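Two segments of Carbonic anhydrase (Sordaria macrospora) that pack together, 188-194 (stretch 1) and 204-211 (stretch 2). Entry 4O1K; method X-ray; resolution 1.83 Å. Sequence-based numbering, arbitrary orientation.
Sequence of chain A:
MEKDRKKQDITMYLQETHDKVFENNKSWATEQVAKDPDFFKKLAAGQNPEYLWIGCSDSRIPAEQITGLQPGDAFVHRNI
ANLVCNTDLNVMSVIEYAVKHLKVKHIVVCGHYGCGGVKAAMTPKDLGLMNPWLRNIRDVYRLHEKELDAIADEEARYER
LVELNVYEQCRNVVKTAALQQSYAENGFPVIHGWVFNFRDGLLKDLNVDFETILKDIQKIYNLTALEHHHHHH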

# COMPACT_ATOMS: atom_id res chain seq x y z
N PHE A 188 7.84 10.34 -25.62
CA PHE A 188 7.52 11.08 -24.40
C PHE A 188 6.77 10.15 -23.45
O PHE A 188 6.27 9.11 -23.88
CB PHE A 188 6.75 12.38 -24.71
CG PHE A 188 5.34 12.20 -25.23
CD1 PHE A 188 5.04 12.50 -26.55
CD2 PHE A 188 4.30 11.81 -24.38
CE1 PHE A 188 3.75 12.36 -27.03
CE2 PHE A 188 3.01 11.66 -24.86
CZ PHE A 188 2.73 11.94 -26.18
N PRO A 189 6.70 10.49 -22.14
CA PRO A 189 7.29 11.63 -21.44
C PRO A 189 8.79 11.48 -21.24
O PRO A 189 9.32 10.37 -21.24
CB PRO A 189 6.60 11.62 -20.07
CG PRO A 189 6.26 10.18 -19.84
CD PRO A 189 5.87 9.67 -21.22
N VAL A 190 9.47 12.60 -21.07
CA VAL A 190 10.84 12.53 -20.62
C VAL A 190 10.86 12.87 -19.14
O VAL A 190 9.98 13.58 -18.62
CB VAL A 190 11.79 13.42 -21.43
CG1 VAL A 190 11.86 12.94 -22.90
CG2 VAL A 190 11.34 14.87 -21.37
N ILE A 191 11.87 12.37 -18.47
CA ILE A 191 11.95 12.45 -17.03
C ILE A 191 13.04 13.40 -16.58
O ILE A 191 14.16 13.36 -17.14
CB ILE A 191 12.22 11.06 -16.51
CG1 ILE A 191 10.90 10.32 -16.42
CG2 ILE A 191 12.90 11.09 -15.17
CD1 ILE A 191 11.08 8.95 -16.02
N HIS A 192 12.74 14.23 -15.59
CA HIS A 192 13.71 15.19 -15.07
C HIS A 192 13.86 15.02 -13.57
O HIS A 192 12.88 14.71 -12.88
CB HIS A 192 13.24 16.61 -15.31
CG HIS A 192 12.78 16.88 -16.70
ND1 HIS A 192 13.63 17.35 -17.69
CD2 HIS A 192 11.55 16.79 -17.27
CE1 HIS A 192 12.94 17.51 -18.81
NE2 HIS A 192 11.68 17.19 -18.58
N GLY A 193 15.08 15.24 -13.09
CA GLY A 193 15.34 15.22 -11.65
C GLY A 193 15.88 16.59 -11.29
O GLY A 193 16.94 16.96 -11.74
N TRP A 194 15.14 17.33 -10.49
CA TRP A 194 15.54 18.69 -10.14
C TRP A 194 15.57 18.83 -8.63
O TRP A 194 15.04 17.97 -7.90
CB TRP A 194 14.53 19.68 -10.71
CG TRP A 194 14.43 19.73 -12.24
CD1 TRP A 194 15.32 19.23 -13.16
CD2 TRP A 194 13.35 20.31 -13.00
NE1 TRP A 194 14.86 19.48 -14.45
CE2 TRP A 194 13.65 20.13 -14.37
CE3 TRP A 194 12.16 20.96 -12.66
CZ2 TRP A 194 12.81 20.60 -15.40
CZ3 TRP A 194 11.32 21.43 -13.68
CH2 TRP A 194 11.65 21.23 -15.03
N LYS A 204 17.61 23.62 -9.62
CA LYS A 204 18.83 23.10 -10.22
C LYS A 204 18.48 21.80 -10.92
O LYS A 204 17.70 21.01 -10.40
CB LYS A 204 19.86 22.86 -9.12
CG LYS A 204 21.10 22.07 -9.54
CD LYS A 204 22.06 21.94 -8.34
CE LYS A 204 22.81 20.60 -8.34
NZ LYS A 204 23.54 20.29 -9.61
N ASP A 205 19.05 21.60 -12.10
CA ASP A 205 18.85 20.37 -12.84
C ASP A 205 19.98 19.39 -12.46
O ASP A 205 21.15 19.72 -12.56
CB ASP A 205 18.89 20.69 -14.34
CG ASP A 205 18.48 19.51 -15.21
OD1 ASP A 205 18.24 18.42 -14.65
OD2 ASP A 205 18.41 19.68 -16.45
N LEU A 206 19.61 18.19 -12.03
CA LEU A 206 20.60 17.16 -11.72
C LEU A 206 21.04 16.47 -12.98
O LEU A 206 21.93 15.60 -12.94
CB LEU A 206 19.99 16.14 -10.76
CG LEU A 206 19.63 16.79 -9.44
CD1 LEU A 206 19.06 15.72 -8.51
CD2 LEU A 206 20.84 17.48 -8.83
N ASN A 207 20.45 16.88 -14.10
CA ASN A 207 20.84 16.36 -15.41
C ASN A 207 20.82 14.84 -15.41
O ASN A 207 21.81 14.19 -15.75
CB ASN A 207 22.21 16.90 -15.82
CG ASN A 207 22.22 18.42 -15.88
OD1 ASN A 207 21.27 19.04 -16.34
ND2 ASN A 207 23.30 19.02 -15.41
N VAL A 208 19.68 14.31 -14.98
CA VAL A 208 19.45 12.87 -14.91
C VAL A 208 19.57 12.26 -16.31
O VAL A 208 18.84 12.66 -17.23
CB VAL A 208 18.06 12.58 -14.34
CG1 VAL A 208 17.71 11.13 -14.49
CG2 VAL A 208 18.00 12.99 -12.86
N ASP A 209 20.49 11.33 -16.49
CA ASP A 209 20.73 10.76 -17.81
C ASP A 209 19.64 9.74 -18.13
O ASP A 209 19.79 8.55 -17.86
CB ASP A 209 22.12 10.12 -17.88
CG ASP A 209 22.52 9.73 -19.30
OD1 ASP A 209 23.74 9.58 -19.54
OD2 ASP A 209 21.62 9.59 -20.16
N PHE A 210 18.54 10.24 -18.70
CA PHE A 210 17.30 9.47 -18.82
C PHE A 210 17.43 8.23 -19.71
O PHE A 210 16.98 7.15 -19.35
CB PHE A 210 16.19 10.41 -19.30
CG PHE A 210 14.96 9.71 -19.80
CD1 PHE A 210 14.24 8.85 -18.98
CD2 PHE A 210 14.51 9.94 -21.09
CE1 PHE A 210 13.10 8.22 -19.45
CE2 PHE A 210 13.38 9.32 -21.57
CZ PHE A 210 12.67 8.46 -20.75
N GLU A 211 18.08 8.40 -20.85
CA GLU A 211 18.26 7.31 -21.80
C GLU A 211 19.06 6.12 -21.24
O GLU A 211 18.69 4.96 -21.44
CB GLU A 211 18.91 7.84 -23.08
CG GLU A 211 18.16 9.01 -23.71
CD GLU A 211 17.10 8.55 -24.70
OE1 GLU A 211 16.97 7.32 -24.91
OE2 GLU A 211 16.40 9.41 -25.28
O HOH W 1 16.53 14.69 -17.52
O HOH W 2 15.73 18.68 -17.27
O HOH W 3 17.24 15.76 -15.17

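This contact begins as an antiparallel strand pairing, held by one direct backbone hydrogen bond, and continues through bridging waters to an apolar anchor at Phe 210. Trp 194 and Asp 205 form a non-hydrogen-bonded antiparallel pair, their CA atoms 4.6 Å apart and their side chains on the same face of the sheet. Beside it, Leu 206 N donates to Gly 193 O (3.0 Å) as stretch 2 leaves the strand. Asp 205 suits this turn because its carboxylate can accept from several directions: OD1 takes the amide of Asn 207 (N to OD1, 2.7 Å) and lies 3.4 Å from Trp 194 CD1, at the indole edge. Trp 194 adds a donor, NE1, to a water that donates to Asp 205 OD2.

Where the backbones separate, water replaces direct pairing. One molecule accepts from Gly 193 N and Val 208 N and donates to Asp 205 OD1; another donates to both Ile 191 O and Val 208 O. Gly 193 leaves room for Val 208 CG2; an ideal CB there would be 2.6 Å from that methyl, a clash.

Phe 210, which opens a helix just after Asp 209 at the N-cap position, points toward stretch 1. Its flat, apolar ring suits the place, lying against backbone, with Ile 191 N and Val 190 CA over one face, while its CD1 lies 3.9 Å from Ile 191 CB. Together the stretches bury 440 Å².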